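Local coordinates for protein 5-formaminoimidazole-4-carboxamide-1-(Beta)-D-ribofuranosyl 5'-monophosphate synthetase (Thermococcus kodakarensis, PDB 2PBZ) that probably acts as an ATP-dependent, metal-requiring ligase of the ATP-grasp type that forms a carbon-nitrogen bond in purine (IMP) biosynthesis, at residues G188-V193 with S273-W278; P179-L184 with L282-R287. All blocks are in the same frame, centred on the assembly; numbering follows the deposited sequence.

Contact 1 of 2, residues G188-V193 with S273-W278; sequences GVDERV and SNADHW
The imidazole of His277 lies against the backbone of Gly188, whose CA sits over one ring face, 4.1 Å from the ring centroid, in a CH-pi contact. This is the tightly packed part of the contact. With CG of His277 anti to its own carbonyl carbon (chi1 -50°), that atom stands 3.9 Å from Gly188 CA, and a side chain at Gly188 would run into it. Farther along the ring, His277 CE1 approaches Val189 O to 3.5 Å, and the carbonyl carbon of Ala275 lies over the face opposite Gly188, toward the rim. Both ring nitrogens have partners: NE2 is bonded to the carbonyl O of Gly272, while ND1 lies 2.9 Å from a water, and that water accepts from Val189 N at 2.8 Å. No direct hydrogen bond joins the two segments, and the water is the polar link between them.

Beyond the ring face the packing thins to long contacts, Asp190 CB to His277 CE1 and Asp190 OD1 to Ala275 CB, both at 4.2 Å. The other oxygen, Asp190 OD2, takes both NE and NH2 of Arg192, side-on and in the guanidinium plane, with NE the nearer at 2.9 Å. An alanine in place of Asp190 would probably leave the guanidinium of Arg192 with Asp270 as its remaining acidic mate here and freer to turn beside the ATP-binding Tyr172, with which it makes a cation-pi contact.

Segment 188-193 belongs to strand 183-194, flanked in its antiparallel sheet by strands 170-178 and 211-216, and the loop between strand 261-266 and helix 280-283 brings His277 and Ala275 against it.

Contact 2 of 2, residues P179-L184 with L282-R287; sequences PILERL and LYWGER
Tyr283 OH is met by two groups, a water at 2.7 Å and the backbone N of Leu186, which continues the strand beyond this segment. The same water donates to Leu184 O at 3.0 Å and lies at the edge of the phenol ring, in its plane. It thus bridges the hydroxyl to a carbonyl that is itself 4.1 Å from Tyr283 OH.

The centre of the contact is the guanidinium of Arg183. Its CG stands between the backbone N and the carbonyl carbon (chi1 73°), and from there the chain runs extended to NE, carrying the charged end across to the two aromatic residues. Tyr283 CD2 lies 3.8 Å above the centre of one guanidinium face, the two side chains sliding past each other in opposite directions with their planes 66° apart. The indole of Trp284 is met differently. Arg183 NH2 points down onto one of its faces, offset toward the rim and nearest Trp284 CH2, while CZ of Arg183 is 4.8 Å from the centroid of the six-membered ring. This is a cation-pi contact with the planes 87° apart, an edge-on guanidinium over a flat ring. Glu185, a near neighbour on the strand, holds Arg183 NE in a salt bridge and is likely to steady the group's rotation. Beside it Leu181 reaches tip to tip toward the indole, CD1 to CZ2 of Trp284 at 3.7 Å.

Arg293 of helix 290-302 touches both Leu181 and Trp284, and Pro43 of the second subunit packs on Arg183. The contact joins the turn between strands 170-178 and 183-194, with its G1 beta bulge at Glu182 and Arg183, to the residues around and after helix 280-283.

In the fold
Contacts 1 and 2 share strand 183-194: contact 2 uses its beginning and the turn before it, contact 1 a later part, their centres about 18 Å apart. Along the chain the order is 179-184, 188-193, 273-278, 282-287, so the later segments meet the strand in reverse order and contact 1 lies within the span bounded by contact 2. All four fall in the DUF1297 range, of the ATP-grasp clan. The contacts also touch directly: Arg287 CD packs on His277 O and Trp278 CA, and Asp276 and Arg287 form a long, weak ion pair within the chain. The connection around helix 280-283 is thus tied to the strand at two levels, the inner near the bound ATP, the outer away from it, and both reach the second subunit.

Contact 1 of 2, residues G188-V193 with S273-W278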
loop_
_atom_site.group_PDB
_atom_site.type_symbol
_atom_site.label_atom_id
_atom_site.label_comp_id
_atom_site.label_asym_id
_atom_site.label_seq_id
_atom_site.Cartn_x
_atom_site.Cartn_y
_atom_site.Cartn_z
ATOM N N GLY A 188 6.035 0.721 12.022
ATOM C CA GLY A 188 5.031 0.649 10.988
ATOM C C GLY A 188 3.618 0.768 11.489
ATOM O O GLY A 188 3.348 0.660 12.684
ATOM N N VAL A 189 2.717 1.025 10.556
ATOM C CA VAL A 189 1.307 1.117 10.871
ATOM C C VAL A 189 0.585 0.356 9.774
ATOM O O VAL A 189 0.705 0.645 8.589
ATOM C CB VAL A 189 0.779 2.564 10.910
ATOM C CG1 VAL A 189 -0.681 2.543 11.334
ATOM C CG2 VAL A 189 1.609 3.406 11.870
ATOM N N ASP A 190 -0.179 -0.621 10.218
ATOM C CA ASP A 190 -0.913 -1.494 9.359
ATOM C C ASP A 190 -2.399 -1.173 9.378
ATOM O O ASP A 190 -2.901 -0.521 10.280
ATOM C CB ASP A 190 -0.663 -2.925 9.846
ATOM C CG ASP A 190 -1.478 -3.939 9.111
ATOM O OD1 ASP A 190 -1.229 -4.112 7.892
ATOM O OD2 ASP A 190 -2.370 -4.555 9.747
ATOM N N GLU A 191 -3.085 -1.644 8.349
ATOM C CA GLU A 191 -4.525 -1.498 8.202
ATOM C C GLU A 191 -4.996 -2.857 7.683
ATOM O O GLU A 191 -4.471 -3.339 6.684
ATOM C CB GLU A 191 -4.828 -0.400 7.191
ATOM C CG GLU A 191 -6.289 -0.251 6.856
ATOM C CD GLU A 191 -6.589 1.089 6.202
ATOM O OE1 GLU A 191 -5.956 1.408 5.161
ATOM O OE2 GLU A 191 -7.459 1.809 6.751
ATOM N N ARG A 192 -5.954 -3.482 8.366
ATOM C CA ARG A 192 -6.448 -4.799 7.965
ATOM C C ARG A 192 -7.363 -4.798 6.736
ATOM O O ARG A 192 -8.116 -3.843 6.488
ATOM C CB ARG A 192 -7.227 -5.464 9.115
ATOM C CG ARG A 192 -6.559 -5.460 10.479
ATOM C CD ARG A 192 -5.622 -6.631 10.691
ATOM N NE ARG A 192 -4.294 -6.185 11.091
ATOM C CZ ARG A 192 -3.702 -6.508 12.233
ATOM N NH1 ARG A 192 -4.324 -7.287 13.112
ATOM N NH2 ARG A 192 -2.485 -6.055 12.481
ATOM N N VAL A 193 -7.274 -5.871 5.957
ATOM C CA VAL A 193 -8.140 -6.062 4.801
ATOM C C VAL A 193 -9.104 -7.134 5.296
ATOM O O VAL A 193 -8.729 -8.285 5.476
ATOM C CB VAL A 193 -7.385 -6.559 3.534
ATOM C CG1 VAL A 193 -8.379 -6.721 2.369
ATOM C CG2 VAL A 193 -6.315 -5.570 3.145
ATOM N N SER A 273 2.668 -6.772 9.984
ATOM C CA SER A 273 4.067 -6.448 9.723
ATOM C C SER A 273 4.557 -7.101 8.426
ATOM O O SER A 273 5.690 -6.875 8.007
ATOM C CB SER A 273 4.961 -6.852 10.911
ATOM O OG SER A 273 4.702 -8.173 11.345
ATOM N N ASN A 274 3.699 -7.910 7.802
ATOM C CA ASN A 274 4.038 -8.544 6.531
ATOM C C ASN A 274 3.929 -7.474 5.432
ATOM O O ASN A 274 4.481 -7.630 4.341
ATOM C CB ASN A 274 3.077 -9.700 6.187
ATOM C CG ASN A 274 3.304 -10.943 7.032
ATOM O OD1 ASN A 274 4.429 -11.350 7.264
ATOM N ND2 ASN A 274 2.222 -11.568 7.466
ATOM N N ALA A 275 3.209 -6.395 5.722
ATOM C CA ALA A 275 3.053 -5.321 4.756
ATOM C C ALA A 275 4.388 -4.591 4.644
ATOM O O ALA A 275 5.217 -4.687 5.548
ATOM C CB ALA A 275 1.937 -4.357 5.191
ATOM N N ASP A 276 4.578 -3.864 3.539
ATOM C CA ASP A 276 5.814 -3.135 3.267
ATOM C C ASP A 276 5.906 -1.758 3.955
ATOM O O ASP A 276 5.514 -0.731 3.386
ATOM C CB ASP A 276 5.979 -3.014 1.739
ATOM C CG ASP A 276 7.247 -2.282 1.322
ATOM O OD1 ASP A 276 8.314 -2.535 1.904
ATOM O OD2 ASP A 276 7.170 -1.460 0.387
ATOM N N HIS A 277 6.434 -1.750 5.178
ATOM C CA HIS A 277 6.591 -0.523 5.956
ATOM C C HIS A 277 8.008 0.012 5.802
ATOM O O HIS A 277 8.930 -0.762 5.553
ATOM C CB HIS A 277 6.371 -0.781 7.454
ATOM C CG HIS A 277 5.114 -1.529 7.772
ATOM N ND1 HIS A 277 3.855 -1.017 7.539
ATOM C CD2 HIS A 277 4.927 -2.761 8.303
ATOM C CE1 HIS A 277 2.947 -1.900 7.912
ATOM N NE2 HIS A 277 3.571 -2.967 8.377
ATOM N N TRP A 278 8.180 1.332 5.918
ATOM C CA TRP A 278 9.521 1.910 5.889
ATOM C C TRP A 278 9.742 2.273 7.369
ATOM O O TRP A 278 9.774 1.357 8.192
ATOM C CB TRP A 278 9.636 3.114 4.922
ATOM C CG TRP A 278 8.671 4.242 5.105
ATOM C CD1 TRP A 278 7.348 4.245 4.789
ATOM C CD2 TRP A 278 8.959 5.543 5.639
ATOM N NE1 TRP A 278 6.790 5.464 5.087
ATOM C CE2 TRP A 278 7.755 6.281 5.613
ATOM C CE3 TRP A 278 10.117 6.156 6.143
ATOM C CZ2 TRP A 278 7.673 7.607 6.070
ATOM C CZ3 TRP A 278 10.035 7.476 6.599
ATOM C CH2 TRP A 278 8.821 8.184 6.559
HETATM O O HOH W 1 3.543 1.795 8.002
#

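Contact 2 of 2, residues P179-L184 with L282-R287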
loop_
_atom_site.group_PDB
_atom_site.type_symbol
_atom_site.label_atom_id
_atom_site.label_comp_id
_atom_site.label_asym_id
_atom_site.label_seq_id
_atom_site.Cartn_x
_atom_site.Cartn_y
_atom_site.Cartn_z
ATOM N N PRO A 179 16.551 -4.613 23.655
ATOM C CA PRO A 179 17.429 -4.523 24.827
ATOM C C PRO A 179 18.832 -4.199 24.356
ATOM O O PRO A 179 19.508 -3.348 24.912
ATOM C CB PRO A 179 17.324 -5.907 25.443
ATOM C CG PRO A 179 15.916 -6.296 25.126
ATOM C CD PRO A 179 15.786 -5.871 23.678
ATOM N N ILE A 180 19.262 -4.864 23.297
ATOM C CA ILE A 180 20.598 -4.619 22.762
ATOM C C ILE A 180 20.870 -3.154 22.486
ATOM O O ILE A 180 22.020 -2.717 22.571
ATOM C CB ILE A 180 20.835 -5.374 21.459
ATOM C CG1 ILE A 180 20.537 -6.856 21.666
ATOM C CG2 ILE A 180 22.266 -5.188 21.013
ATOM C CD1 ILE A 180 21.347 -7.483 22.779
ATOM N N LEU A 181 19.820 -2.400 22.150
ATOM C CA LEU A 181 19.965 -0.970 21.846
ATOM C C LEU A 181 19.258 -0.104 22.888
ATOM O O LEU A 181 19.409 1.114 22.918
ATOM C CB LEU A 181 19.412 -0.667 20.448
ATOM C CG LEU A 181 19.980 -1.491 19.288
ATOM C CD1 LEU A 181 19.319 -1.096 17.983
ATOM C CD2 LEU A 181 21.475 -1.272 19.199
ATOM N N GLU A 182 18.483 -0.750 23.744
ATOM C CA GLU A 182 17.764 -0.067 24.804
ATOM C C GLU A 182 16.914 1.070 24.267
ATOM O O GLU A 182 16.962 2.192 24.784
ATOM C CB GLU A 182 18.745 0.476 25.849
ATOM C CG GLU A 182 19.612 -0.591 26.506
ATOM C CD GLU A 182 20.319 -0.094 27.770
ATOM O OE1 GLU A 182 19.619 0.167 28.791
ATOM O OE2 GLU A 182 21.574 0.043 27.738
ATOM N N ARG A 183 16.141 0.786 23.221
ATOM C CA ARG A 183 15.265 1.795 22.645
ATOM C C ARG A 183 14.005 1.179 22.079
ATOM O O ARG A 183 13.977 0.006 21.734
ATOM C CB ARG A 183 15.980 2.586 21.547
ATOM C CG ARG A 183 16.200 1.820 20.266
ATOM C CD ARG A 183 16.879 2.661 19.193
ATOM N NE ARG A 183 17.225 1.846 18.032
ATOM C CZ ARG A 183 17.977 2.252 17.014
ATOM N NH1 ARG A 183 18.479 3.478 16.996
ATOM N NH2 ARG A 183 18.226 1.422 16.010
ATOM N N LEU A 184 12.960 1.992 22.009
ATOM C CA LEU A 184 11.672 1.591 21.474
ATOM C C LEU A 184 11.595 2.092 20.042
ATOM O O LEU A 184 11.772 3.283 19.792
ATOM C CB LEU A 184 10.535 2.214 22.280
ATOM C CG LEU A 184 9.145 2.046 21.656
ATOM C CD1 LEU A 184 8.846 0.563 21.562
ATOM C CD2 LEU A 184 8.093 2.774 22.475
ATOM N N LEU A 282 14.351 5.092 9.661
ATOM C CA LEU A 282 14.596 6.208 10.554
ATOM C C LEU A 282 15.663 5.806 11.573
ATOM O O LEU A 282 16.419 6.648 12.061
ATOM C CB LEU A 282 13.297 6.598 11.263
ATOM C CG LEU A 282 12.133 6.983 10.341
ATOM C CD1 LEU A 282 10.830 7.002 11.116
ATOM C CD2 LEU A 282 12.417 8.317 9.702
ATOM N N TYR A 283 15.736 4.515 11.887
ATOM C CA TYR A 283 16.721 4.033 12.842
ATOM C C TYR A 283 17.877 3.416 12.097
ATOM O O TYR A 283 18.995 3.346 12.616
ATOM C CB TYR A 283 16.111 2.992 13.766
ATOM C CG TYR A 283 14.834 3.451 14.401
ATOM C CD1 TYR A 283 13.620 3.274 13.752
ATOM C CD2 TYR A 283 14.838 4.104 15.631
ATOM C CE1 TYR A 283 12.432 3.735 14.313
ATOM C CE2 TYR A 283 13.662 4.574 16.195
ATOM C CZ TYR A 283 12.459 4.386 15.529
ATOM O OH TYR A 283 11.287 4.844 16.063
ATOM N N TRP A 284 17.601 2.956 10.882
ATOM C CA TRP A 284 18.615 2.337 10.039
ATOM C C TRP A 284 18.704 2.985 8.678
ATOM O O TRP A 284 17.790 3.667 8.243
ATOM C CB TRP A 284 18.325 0.855 9.895
ATOM C CG TRP A 284 18.914 0.112 11.029
ATOM C CD1 TRP A 284 20.236 -0.213 11.207
ATOM C CD2 TRP A 284 18.232 -0.341 12.199
ATOM N NE1 TRP A 284 20.417 -0.841 12.420
ATOM C CE2 TRP A 284 19.203 -0.934 13.050
ATOM C CE3 TRP A 284 16.898 -0.303 12.617
ATOM C CZ2 TRP A 284 18.877 -1.480 14.280
ATOM C CZ3 TRP A 284 16.576 -0.838 13.829
ATOM C CH2 TRP A 284 17.563 -1.424 14.655
ATOM N N GLY A 285 19.810 2.792 7.990
ATOM C CA GLY A 285 19.907 3.408 6.686
ATOM C C GLY A 285 19.019 2.672 5.709
ATOM O O GLY A 285 18.486 3.241 4.760
ATOM N N GLU A 286 18.840 1.389 5.980
ATOM C CA GLU A 286 18.070 0.501 5.135
ATOM C C GLU A 286 16.658 0.241 5.639
ATOM O O GLU A 286 16.359 0.440 6.814
ATOM C CB GLU A 286 18.843 -0.814 4.993
ATOM C CG GLU A 286 19.186 -1.443 6.324
ATOM C CD GLU A 286 20.142 -2.607 6.196
ATOM O OE1 GLU A 286 19.982 -3.395 5.228
ATOM O OE2 GLU A 286 21.039 -2.739 7.069
ATOM N N ARG A 287 15.802 -0.222 4.729
ATOM C CA ARG A 287 14.402 -0.520 5.031
ATOM C C ARG A 287 14.272 -1.507 6.174
ATOM O O ARG A 287 14.008 -1.110 7.308
ATOM C CB ARG A 287 13.694 -1.100 3.821
ATOM C CG ARG A 287 12.225 -1.290 4.073
ATOM C CD ARG A 287 11.492 -0.045 3.696
ATOM N NE ARG A 287 10.745 -0.243 2.463
ATOM C CZ ARG A 287 10.469 0.712 1.582
ATOM N NH1 ARG A 287 10.887 1.955 1.789
ATOM N NH2 ARG A 287 9.757 0.423 0.498
HETATM O O HOH W 2 11.217 5.918 18.586
#